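Local structure of GCN5-related N-acetyltransferase:Aminotransferase, class-II (Rhodopseudomonas palustris, 2FIW) at residues 8-13 and 64-69; 119-125 and 152-158. The protein binds acetyl coenzyme A and, as a member of the GCN5-related family, probably transfers its acetyl group to an amine of an acceptor substrate. All coordinates share one frame; numbering follows the deposited sequence.

Contact 1. Residues 8-13 and 64-69; sequences PALRPY and TLIATL. With SO4 (sulfate ion), chain B.
Arg11 and Ile66 face each other as a hydrogen-bonded antiparallel pair, with Arg11 N 3.0 Å from Ile66 O and Ile66 N 2.7 Å from Arg11 O, the latter bond nearly straight at 169°. Their side chains run alongside each other on the same face of the sheet: the guanidinium lies with one face over Ile66 CG2, offset toward the rim, while Ile66 CD1 reaches the edge of the Tyr13 ring, 4.1 Å from CD2. A chi1 of 55° places Arg11 CG between the backbone N and the carbonyl carbon, and the chain then runs extended alongside Ile66. On the other face Leu10 CD2 rests on Ala67 CB at 3.7 Å. Toward one end Tyr13 N binds Thr64 O; toward the other Pro8 CB packs against Leu69 CD2 and Thr68 N gives a straight bond to Ala9 O, whereas the return bond from Ala9 N to Thr68 O is weak at 3.4 Å.

In the second shell, Asp17 forms a salt bridge with Arg11 NH1 and so holds its head group beside the isoleucine. Helices 18-32 and 52-60 cover the Tyr13 ring, and helix 99-112 packs under Leu10 and Ala67. Strand 9-12 is outermost in the mixed sheet, and its pairing with strand 63-69 makes the N-terminal edge of the GNAT sheet, where the first strand runs antiparallel to the second.

Contact 2. Residues 119-125 and 152-158; sequences LTVDASD and ANTTMTK. With ACO (acetyl coenzyme *a), chain C.
With its CG beside the backbone N (chi1 -72°), Asp122 swings OD1 toward Thr155, whose own chi1 of -54° sets OG1 to meet it. The hydroxyl donates to OD1 at 2.7 Å, approaching nearly along the C-O axis, and the two side chains run side by side. Diagonal to Asp122, the amide of Asn153 crosses its side chain, the two planes 6° apart; a water accepts from Asn153 ND2 and donates to Asp122 OD2, joining the two groups. Asn142 of strand 137-146 binds both Thr155 OG1 and Asn153 OD1 from beyond, steadying this polar cluster.

On the face of Val121, Ala123 and Met156 the contacts are apolar. Met156, modelled as selenomethionine, extends beyond CG to place CE 3.5 Å from Ala123 CB, and its CB lies 4.2 Å from Val121 CG1; Phe131 of helix 128-132 covers all three residues. Paired backbone bonds link Leu119 with Lys158, Val121 with Met156 and Ala123 with Thr154, an antiparallel ladder joining strand 118-123, the parallel neighbour of 84-90, to the C-terminal strand of the GNAT sheet. In this family the cofactor enters where those two parallel strands splay. The acetyl and pantetheine end of acetyl coenzyme A reaches strand 118-123 and the residues after it: Val121 CG2 is 3.6 Å from the acetyl CH3, and Ser124 OG is 2.8 Å from O5P.

Toward Asp125, a second water donates to Ala123 O and Asp125 OD1 and accepts from Thr154 OG1, bridging both segments. The Asp125 carboxylate also forms a salt bridge with Arg141.

From the N terminus, strand 9-12 leads into a largely helical run, helices 18-32, 39-46 and 52-60, before the chain returns in strand 63-69 and contact 1 closes that loop. Strands 72-80 and 84-90 and helix 99-112 then carry the chain to strand 118-123. Contact 2 closes a shorter loop, containing helix 128-132 and strand 137-146, when strand 149-159 comes back alongside. The two loops follow in series, neither nested nor crossed. Their contacts are centred 22 Å apart on opposite sides of the chain's centre, yet belong to one mixed sheet: contact 1 secures an outermost strand, while contact 2 joins strand 118-123 to the C-terminal hairpin 137-146/149-159.

Contact 1. Residues 8-13 and 64-69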
ATOM      1  N   PRO A   8     -14.875  -3.710   2.561  1.00 39.22           N
ATOM      2  CA  PRO A   8     -15.119  -2.945   1.346  1.00 38.40           C
ATOM      3  C   PRO A   8     -15.145  -3.831   0.088  1.00 37.57           C
ATOM      4  O   PRO A   8     -14.615  -4.947   0.092  1.00 36.98           O
ATOM      5  CB  PRO A   8     -13.936  -1.967   1.301  1.00 38.30           C
ATOM      6  CG  PRO A   8     -12.873  -2.615   2.082  1.00 38.59           C
ATOM      7  CD  PRO A   8     -13.537  -3.464   3.121  1.00 38.94           C
ATOM      8  N   ALA A   9     -15.793  -3.325  -0.958  1.00 36.94           N
ATOM      9  CA  ALA A   9     -15.714  -3.904  -2.285  1.00 36.35           C
ATOM     10  C   ALA A   9     -14.338  -3.615  -2.862  1.00 36.22           C
ATOM     11  O   ALA A   9     -13.751  -2.559  -2.605  1.00 36.67           O
ATOM     12  CB  ALA A   9     -16.777  -3.317  -3.164  1.00 35.87           C
ATOM     13  N   LEU A  10     -13.820  -4.566  -3.627  1.00 35.95           N
ATOM     14  CA  LEU A  10     -12.528  -4.435  -4.288  1.00 34.86           C
ATOM     15  C   LEU A  10     -12.728  -4.663  -5.780  1.00 34.54           C
ATOM     16  O   LEU A  10     -13.486  -5.546  -6.185  1.00 34.30           O
ATOM     17  CB  LEU A  10     -11.528  -5.456  -3.738  1.00 34.67           C
ATOM     18  CG  LEU A  10     -11.269  -5.575  -2.230  1.00 34.44           C
ATOM     19  CD1 LEU A  10     -10.172  -6.609  -1.962  1.00 32.38           C
ATOM     20  CD2 LEU A  10     -10.877  -4.251  -1.610  1.00 33.10           C
ATOM     21  N   ARG A  11     -12.073  -3.848  -6.595  1.00 33.80           N
ATOM     22  CA  ARG A  11     -12.104  -4.026  -8.037  1.00 33.56           C
ATOM     23  C   ARG A  11     -10.745  -3.685  -8.626  1.00 32.93           C
ATOM     24  O   ARG A  11     -10.025  -2.855  -8.063  1.00 32.43           O
ATOM     25  CB  ARG A  11     -13.188  -3.142  -8.659  1.00 33.69           C
ATOM     26  CG  ARG A  11     -13.057  -1.670  -8.302  1.00 34.74           C
ATOM     27  CD  ARG A  11     -14.041  -0.844  -9.061  1.00 36.47           C
ATOM     28  NE  ARG A  11     -13.771   0.582  -8.898  1.00 38.35           N
ATOM     29  CZ  ARG A  11     -12.878   1.282  -9.595  1.00 36.25           C
ATOM     30  NH1 ARG A  11     -12.108   0.700 -10.518  1.00 33.76           N
ATOM     31  NH2 ARG A  11     -12.743   2.576  -9.335  1.00 36.45           N
ATOM     32  N   PRO A  12     -10.378  -4.332  -9.754  1.00 32.61           N
ATOM     33  CA  PRO A  12      -9.108  -4.001 -10.403  1.00 32.17           C
ATOM     34  C   PRO A  12      -8.998  -2.534 -10.839  1.00 31.86           C
ATOM     35  O   PRO A  12     -10.010  -1.857 -11.083  1.00 31.05           O
ATOM     36  CB  PRO A  12      -9.089  -4.942 -11.612  1.00 32.23           C
ATOM     37  CG  PRO A  12      -9.911  -6.096 -11.171  1.00 31.21           C
ATOM     38  CD  PRO A  12     -11.054  -5.427 -10.475  1.00 32.34           C
ATOM     39  N   TYR A  13      -7.758  -2.062 -10.872  1.00 31.57           N
ATOM     40  CA  TYR A  13      -7.435  -0.712 -11.256  1.00 31.45           C
ATOM     41  C   TYR A  13      -7.667  -0.488 -12.759  1.00 31.75           C
ATOM     42  O   TYR A  13      -7.218  -1.272 -13.601  1.00 31.37           O
ATOM     43  CB  TYR A  13      -5.976  -0.434 -10.886  1.00 31.39           C
ATOM     44  CG  TYR A  13      -5.377   0.815 -11.506  1.00 31.06           C
ATOM     45  CD1 TYR A  13      -4.457   0.719 -12.562  1.00 31.05           C
ATOM     46  CD2 TYR A  13      -5.743   2.091 -11.052  1.00 29.47           C
ATOM     47  CE1 TYR A  13      -3.915   1.852 -13.139  1.00 30.89           C
ATOM     48  CE2 TYR A  13      -5.202   3.230 -11.626  1.00 30.04           C
ATOM     49  CZ  TYR A  13      -4.279   3.096 -12.660  1.00 30.17           C
ATOM     50  OH  TYR A  13      -3.731   4.201 -13.227  1.00 30.39           O
ATOM     51  N   THR A  64      -3.233  -4.442  -9.338  1.00 32.46           N
ATOM     52  CA  THR A  64      -3.633  -3.315  -8.505  1.00 32.25           C
ATOM     53  C   THR A  64      -5.137  -3.328  -8.271  1.00 32.34           C
ATOM     54  O   THR A  64      -5.928  -3.318  -9.212  1.00 32.44           O
ATOM     55  CB  THR A  64      -3.196  -1.941  -9.149  1.00 32.32           C
ATOM     56  OG1 THR A  64      -1.811  -1.995  -9.471  1.00 30.67           O
ATOM     57  CG2 THR A  64      -3.434  -0.764  -8.201  1.00 31.33           C
ATOM     58  N   LEU A  65      -5.511  -3.348  -6.999  1.00 32.18           N
ATOM     59  CA  LEU A  65      -6.902  -3.396  -6.589  1.00 32.27           C
ATOM     60  C   LEU A  65      -7.271  -2.095  -5.908  1.00 32.22           C
ATOM     61  O   LEU A  65      -6.453  -1.517  -5.196  1.00 31.83           O
ATOM     62  CB  LEU A  65      -7.133  -4.576  -5.626  1.00 32.14           C
ATOM     63  CG  LEU A  65      -7.099  -6.018  -6.178  1.00 31.70           C
ATOM     64  CD1 LEU A  65      -6.927  -7.053  -5.055  1.00 27.72           C
ATOM     65  CD2 LEU A  65      -8.368  -6.286  -7.002  1.00 27.72           C
ATOM     66  N   ILE A  66      -8.507  -1.653  -6.123  1.00 32.70           N
ATOM     67  CA  ILE A  66      -9.037  -0.456  -5.505  1.00 32.91           C
ATOM     68  C   ILE A  66     -10.164  -0.814  -4.542  1.00 33.85           C
ATOM     69  O   ILE A  66     -11.109  -1.499  -4.922  1.00 33.99           O
ATOM     70  CB  ILE A  66      -9.545   0.527  -6.564  1.00 32.86           C
ATOM     71  CG1 ILE A  66      -8.362   1.085  -7.354  1.00 32.75           C
ATOM     72  CG2 ILE A  66     -10.351   1.661  -5.915  1.00 32.03           C
ATOM     73  CD1 ILE A  66      -8.734   2.150  -8.321  1.00 33.40           C
ATOM     74  N   ALA A  67     -10.051  -0.357  -3.293  1.00 34.87           N
ATOM     75  CA  ALA A  67     -11.108  -0.543  -2.302  1.00 35.44           C
ATOM     76  C   ALA A  67     -12.108   0.600  -2.404  1.00 36.63           C
ATOM     77  O   ALA A  67     -11.725   1.779  -2.454  1.00 36.75           O
ATOM     78  CB  ALA A  67     -10.543  -0.639  -0.910  1.00 34.44           C
ATOM     79  N   THR A  68     -13.392   0.242  -2.455  1.00 37.87           N
ATOM     80  CA  THR A  68     -14.474   1.226  -2.506  1.00 38.98           C
ATOM     81  C   THR A  68     -15.398   1.144  -1.277  1.00 39.68           C
ATOM     82  O   THR A  68     -15.539   0.090  -0.653  1.00 39.66           O
ATOM     83  CB  THR A  68     -15.277   1.178  -3.862  1.00 38.71           C
ATOM     84  OG1 THR A  68     -15.451  -0.175  -4.289  1.00 41.54           O
ATOM     85  CG2 THR A  68     -14.539   1.882  -4.952  1.00 38.11           C
ATOM     86  N   LEU A  69     -15.967   2.288  -0.901  1.00 41.04           N
ATOM     87  CA  LEU A  69     -17.084   2.350   0.046  1.00 42.09           C
ATOM     88  C   LEU A  69     -18.107   3.269  -0.601  1.00 43.52           C
ATOM     89  O   LEU A  69     -17.740   4.337  -1.098  1.00 43.94           O
ATOM     90  CB  LEU A  69     -16.656   2.891   1.405  1.00 41.78           C
ATOM     91  CG  LEU A  69     -15.638   2.078   2.212  1.00 41.17           C
ATOM     92  CD1 LEU A  69     -15.156   2.903   3.390  1.00 39.88           C
ATOM     93  CD2 LEU A  69     -16.201   0.732   2.678  1.00 39.60           C
TER
HETATM   94  S   SO4 B 201     -18.826  -0.116  -2.651  1.00 83.82           S
HETATM   95  O1  SO4 B 201     -17.472  -0.425  -3.077  1.00 84.28           O
HETATM   96  O2  SO4 B 201     -19.085  -0.833  -1.388  1.00 83.87           O
HETATM   97  O3  SO4 B 201     -18.911   1.296  -2.370  1.00 83.65           O
HETATM   98  O4  SO4 B 201     -19.747  -0.399  -3.757  1.00 81.80           O

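Contact 2. Residues 119-125 and 152-158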
ATOM      1  N   LEU A 119       5.325 -14.199   0.659  1.00 50.99           N
ATOM      2  CA  LEU A 119       5.012 -12.808   0.333  1.00 49.64           C
ATOM      3  C   LEU A 119       6.004 -11.861   1.006  1.00 48.37           C
ATOM      4  O   LEU A 119       6.441 -12.090   2.142  1.00 48.40           O
ATOM      5  CB  LEU A 119       3.583 -12.434   0.756  1.00 50.02           C
ATOM      6  CG  LEU A 119       2.490 -12.264  -0.316  1.00 51.60           C
ATOM      7  CD1 LEU A 119       1.477 -11.229   0.124  1.00 52.62           C
ATOM      8  CD2 LEU A 119       3.031 -11.811  -1.659  1.00 52.57           C
ATOM      9  N   THR A 120       6.358 -10.788   0.314  1.00 46.40           N
ATOM     10  CA  THR A 120       7.319  -9.843   0.868  1.00 44.35           C
ATOM     11  C   THR A 120       6.872  -8.395   0.651  1.00 42.99           C
ATOM     12  O   THR A 120       6.209  -8.087  -0.334  1.00 42.71           O
ATOM     13  CB  THR A 120       8.767 -10.138   0.380  1.00 43.99           C
ATOM     14  OG1 THR A 120       9.667  -9.154   0.893  1.00 44.59           O
ATOM     15  CG2 THR A 120       8.852 -10.154  -1.138  1.00 44.62           C
ATOM     16  N   VAL A 121       7.211  -7.532   1.608  1.00 41.28           N
ATOM     17  CA  VAL A 121       6.885  -6.109   1.577  1.00 39.60           C
ATOM     18  C   VAL A 121       8.057  -5.339   2.179  1.00 38.94           C
ATOM     19  O   VAL A 121       8.676  -5.808   3.115  1.00 38.25           O
ATOM     20  CB  VAL A 121       5.532  -5.784   2.318  1.00 39.42           C
ATOM     21  CG1 VAL A 121       5.581  -6.119   3.822  1.00 38.97           C
ATOM     22  CG2 VAL A 121       5.121  -4.336   2.117  1.00 38.59           C
ATOM     23  N   ASP A 122       8.382  -4.185   1.596  1.00 38.44           N
ATOM     24  CA  ASP A 122       9.284  -3.219   2.213  1.00 37.58           C
ATOM     25  C   ASP A 122       8.413  -2.182   2.923  1.00 37.26           C
ATOM     26  O   ASP A 122       8.016  -1.173   2.326  1.00 36.61           O
ATOM     27  CB  ASP A 122      10.164  -2.542   1.152  1.00 37.82           C
ATOM     28  CG  ASP A 122      11.236  -3.469   0.591  1.00 38.26           C
ATOM     29  OD1 ASP A 122      11.670  -4.402   1.298  1.00 37.45           O
ATOM     30  OD2 ASP A 122      11.655  -3.256  -0.569  1.00 39.57           O
ATOM     31  N   ALA A 123       8.119  -2.446   4.197  1.00 37.02           N
ATOM     32  CA  ALA A 123       7.103  -1.695   4.928  1.00 36.99           C
ATOM     33  C   ALA A 123       7.656  -0.387   5.443  1.00 36.91           C
ATOM     34  O   ALA A 123       8.737  -0.367   6.014  1.00 36.94           O
ATOM     35  CB  ALA A 123       6.562  -2.530   6.093  1.00 36.94           C
ATOM     36  N   SER A 124       6.911   0.697   5.238  1.00 36.98           N
ATOM     37  CA  SER A 124       7.203   1.980   5.871  1.00 37.31           C
ATOM     38  C   SER A 124       7.061   1.861   7.392  1.00 37.59           C
ATOM     39  O   SER A 124       6.349   0.991   7.882  1.00 37.62           O
ATOM     40  CB  SER A 124       6.272   3.058   5.332  1.00 37.57           C
ATOM     41  OG  SER A 124       4.921   2.790   5.683  1.00 37.62           O
ATOM     42  N   ASP A 125       7.756   2.724   8.134  1.00 37.84           N
ATOM     43  CA  ASP A 125       7.855   2.602   9.590  1.00 37.47           C
ATOM     44  C   ASP A 125       6.502   2.696  10.277  1.00 37.66           C
ATOM     45  O   ASP A 125       6.288   2.084  11.315  1.00 37.90           O
ATOM     46  CB  ASP A 125       8.809   3.660  10.162  1.00 37.47           C
ATOM     47  CG  ASP A 125      10.285   3.410   9.793  1.00 38.34           C
ATOM     48  OD1 ASP A 125      10.597   2.430   9.065  1.00 37.86           O
ATOM     49  OD2 ASP A 125      11.141   4.206  10.242  1.00 38.71           O
ATOM     50  N   ALA A 152      13.792   5.367   5.655  1.00 35.25           N
ATOM     51  CA  ALA A 152      13.936   4.016   6.195  1.00 35.42           C
ATOM     52  C   ALA A 152      12.689   3.186   5.887  1.00 36.12           C
ATOM     53  O   ALA A 152      11.593   3.735   5.726  1.00 35.99           O
ATOM     54  CB  ALA A 152      14.183   4.052   7.681  1.00 34.70           C
ATOM     55  N   ASN A 153      12.884   1.872   5.768  1.00 36.62           N
ATOM     56  CA  ASN A 153      11.799   0.904   5.800  1.00 37.45           C
ATOM     57  C   ASN A 153      12.340  -0.444   6.214  1.00 38.18           C
ATOM     58  O   ASN A 153      13.526  -0.574   6.476  1.00 38.72           O
ATOM     59  CB  ASN A 153      10.992   0.837   4.481  1.00 37.39           C
ATOM     60  CG  ASN A 153      11.810   0.362   3.298  1.00 36.15           C
ATOM     61  OD1 ASN A 153      12.543  -0.624   3.376  1.00 34.88           O
ATOM     62  ND2 ASN A 153      11.666   1.059   2.183  1.00 34.38           N
ATOM     63  N   THR A 154      11.463  -1.433   6.311  1.00 38.99           N
ATOM     64  CA  THR A 154      11.848  -2.761   6.743  1.00 39.54           C
ATOM     65  C   THR A 154      11.243  -3.785   5.793  1.00 40.18           C
ATOM     66  O   THR A 154      10.030  -3.765   5.513  1.00 40.22           O
ATOM     67  CB  THR A 154      11.359  -3.045   8.186  1.00 39.22           C
ATOM     68  OG1 THR A 154      11.608  -1.906   9.005  1.00 40.10           O
ATOM     69  CG2 THR A 154      12.081  -4.233   8.799  1.00 38.94           C
ATOM     70  N   THR A 155      12.101  -4.673   5.304  1.00 40.74           N
ATOM     71  CA  THR A 155      11.672  -5.847   4.559  1.00 41.12           C
ATOM     72  C   THR A 155      11.087  -6.827   5.564  1.00 41.72           C
ATOM     73  O   THR A 155      11.701  -7.126   6.574  1.00 41.54           O
ATOM     74  CB  THR A 155      12.846  -6.485   3.788  1.00 40.85           C
ATOM     75  OG1 THR A 155      13.464  -5.490   2.970  1.00 39.89           O
ATOM     76  CG2 THR A 155      12.366  -7.635   2.910  1.00 40.57           C
HETATM   77  N   MSE A 156       9.867  -7.271   5.292  1.00 42.69           N
HETATM   78  CA  MSE A 156       9.123  -8.161   6.172  1.00 43.88           C
HETATM   79  C   MSE A 156       8.496  -9.214   5.282  1.00 44.53           C
HETATM   80  O   MSE A 156       7.974  -8.892   4.216  1.00 44.19           O
HETATM   81  CB  MSE A 156       8.020  -7.405   6.924  1.00 44.07           C
HETATM   82  CG  MSE A 156       8.468  -6.103   7.568  1.00 43.56           C
HETATM   83 SE   MSE A 156       7.137  -5.342   8.707  0.70 44.80          SE
HETATM   84  CE  MSE A 156       7.957  -3.718   9.046  1.00 46.79           C
ATOM     85  N   THR A 157       8.564 -10.470   5.707  1.00 45.47           N
ATOM     86  CA  THR A 157       8.074 -11.581   4.881  1.00 46.79           C
ATOM     87  C   THR A 157       7.003 -12.394   5.598  1.00 47.12           C
ATOM     88  O   THR A 157       7.010 -12.492   6.823  1.00 47.02           O
ATOM     89  CB  THR A 157       9.221 -12.523   4.431  1.00 46.70           C
ATOM     90  OG1 THR A 157       9.870 -13.062   5.588  1.00 48.12           O
ATOM     91  CG2 THR A 157      10.254 -11.778   3.579  1.00 46.07           C
ATOM     92  N   LYS A 158       6.076 -12.947   4.823  1.00 48.20           N
ATOM     93  CA  LYS A 158       5.053 -13.843   5.346  1.00 49.37           C
ATOM     94  C   LYS A 158       4.989 -15.139   4.541  1.00 50.77           C
ATOM     95  O   LYS A 158       4.900 -15.109   3.305  1.00 50.38           O
ATOM     96  CB  LYS A 158       3.683 -13.165   5.342  1.00 49.16           C
ATOM     97  CG  LYS A 158       2.586 -13.965   6.050  1.00 48.17           C
ATOM     98  CD  LYS A 158       1.224 -13.367   5.798  1.00 45.46           C
ATOM     99  CE  LYS A 158       0.142 -14.125   6.527  1.00 45.64           C
ATOM    100  NZ  LYS A 158      -1.161 -13.396   6.457  1.00 45.03           N
TER
HETATM  101  N1A ACO C 200     -11.780  -0.365  16.005  1.00 75.65           N
HETATM  102  C2A ACO C 200     -10.490  -0.357  16.396  1.00 75.21           C
HETATM  103  N3A ACO C 200      -9.499  -0.708  15.555  1.00 75.42           N
HETATM  104  C4A ACO C 200      -9.745  -1.085  14.261  1.00 75.58           C
HETATM  105  C5A ACO C 200     -11.045  -1.116  13.783  1.00 75.66           C
HETATM  106  C6A ACO C 200     -12.126  -0.726  14.738  1.00 75.66           C
HETATM  107  N6A ACO C 200     -13.428  -0.730  14.359  1.00 75.39           N
HETATM  108  N7A ACO C 200     -10.998  -1.522  12.494  1.00 74.97           N
HETATM  109  C8A ACO C 200      -9.696  -1.731  12.180  1.00 75.13           C
HETATM  110  N9A ACO C 200      -8.944  -1.473  13.259  1.00 74.85           N
HETATM  111  C1B ACO C 200      -7.465  -1.548  13.406  1.00 73.98           C
HETATM  112  C2B ACO C 200      -6.852  -2.902  13.102  1.00 72.43           C
HETATM  113  O2B ACO C 200      -6.933  -3.768  14.235  1.00 72.08           O
HETATM  114  C3B ACO C 200      -5.416  -2.520  12.783  1.00 71.99           C
HETATM  115  O3B ACO C 200      -4.579  -2.625  13.936  1.00 74.48           O
HETATM  116  P3B ACO C 200      -2.980  -2.867  13.825  1.00 78.25           P
HETATM  117  O7A ACO C 200      -2.348  -1.544  13.407  1.00 77.57           O
HETATM  118  O8A ACO C 200      -2.831  -3.936  12.767  1.00 78.43           O
HETATM  119  O9A ACO C 200      -2.622  -3.312  15.226  1.00 77.56           O
HETATM  120  C4B ACO C 200      -5.473  -1.062  12.307  1.00 68.95           C
HETATM  121  O4B ACO C 200      -6.796  -0.591  12.572  1.00 71.09           O
HETATM  122  C5B ACO C 200      -5.190  -0.914  10.812  1.00 63.02           C
HETATM  123  O5B ACO C 200      -5.976  -1.890  10.112  1.00 54.79           O
HETATM  124  P1A ACO C 200      -6.857  -1.542   8.813  1.00 48.53           P
HETATM  125  O1A ACO C 200      -8.025  -0.663   9.211  1.00 49.51           O
HETATM  126  O2A ACO C 200      -7.087  -2.876   8.139  1.00 48.16           O
HETATM  127  O3A ACO C 200      -5.784  -0.705   7.942  1.00 45.60           O
HETATM  128  P2A ACO C 200      -6.046   0.755   7.363  1.00 41.65           P
HETATM  129  O4A ACO C 200      -6.042   1.718   8.518  1.00 44.71           O
HETATM  130  O5A ACO C 200      -7.242   0.676   6.458  1.00 42.12           O
HETATM  131  O6A ACO C 200      -4.740   1.024   6.443  1.00 43.66           O
HETATM  132  CBP ACO C 200      -2.318   1.493   6.108  1.00 45.02           C
HETATM  133  CCP ACO C 200      -3.402   0.638   6.787  1.00 43.57           C
HETATM  134  CDP ACO C 200      -0.972   1.080   6.690  1.00 43.26           C
HETATM  135  CEP ACO C 200      -2.340   1.259   4.606  1.00 45.09           C
HETATM  136  CAP ACO C 200      -2.570   3.003   6.337  1.00 44.88           C
HETATM  137  OAP ACO C 200      -2.368   3.375   7.712  1.00 45.36           O
HETATM  138  C9P ACO C 200      -1.853   3.989   5.419  1.00 44.20           C
HETATM  139  O9P ACO C 200      -2.408   4.355   4.268  1.00 43.50           O
HETATM  140  N8P ACO C 200      -0.739   4.484   5.772  1.00 43.74           N
HETATM  141  C7P ACO C 200       0.107   5.478   5.097  1.00 45.27           C
HETATM  142  C6P ACO C 200       0.782   4.967   3.823  1.00 44.80           C
HETATM  143  C5P ACO C 200       1.666   3.808   4.173  1.00 46.14           C
HETATM  144  O5P ACO C 200       2.390   3.842   5.160  1.00 47.39           O
HETATM  145  N4P ACO C 200       1.598   2.763   3.363  1.00 46.34           N
HETATM  146  C3P ACO C 200       2.336   1.526   3.522  1.00 48.95           C
HETATM  147  C2P ACO C 200       3.695   1.722   2.869  1.00 51.29           C
HETATM  148  S1P ACO C 200       4.294   0.090   2.644  1.00 52.22           S
HETATM  149  C   ACO C 200       4.096  -0.212   1.018  1.00 52.42           C
HETATM  150  O   ACO C 200       3.272   0.418   0.365  1.00 51.94           O
HETATM  151  CH3 ACO C 200       4.857  -1.136   0.452  1.00 52.75           C
HETATM  152  O   HOH W   1      11.787  -0.147  -0.793  1.00 51.69           O
HETATM  153  O   HOH W   2       9.699  -0.111   8.667  1.00 33.24           O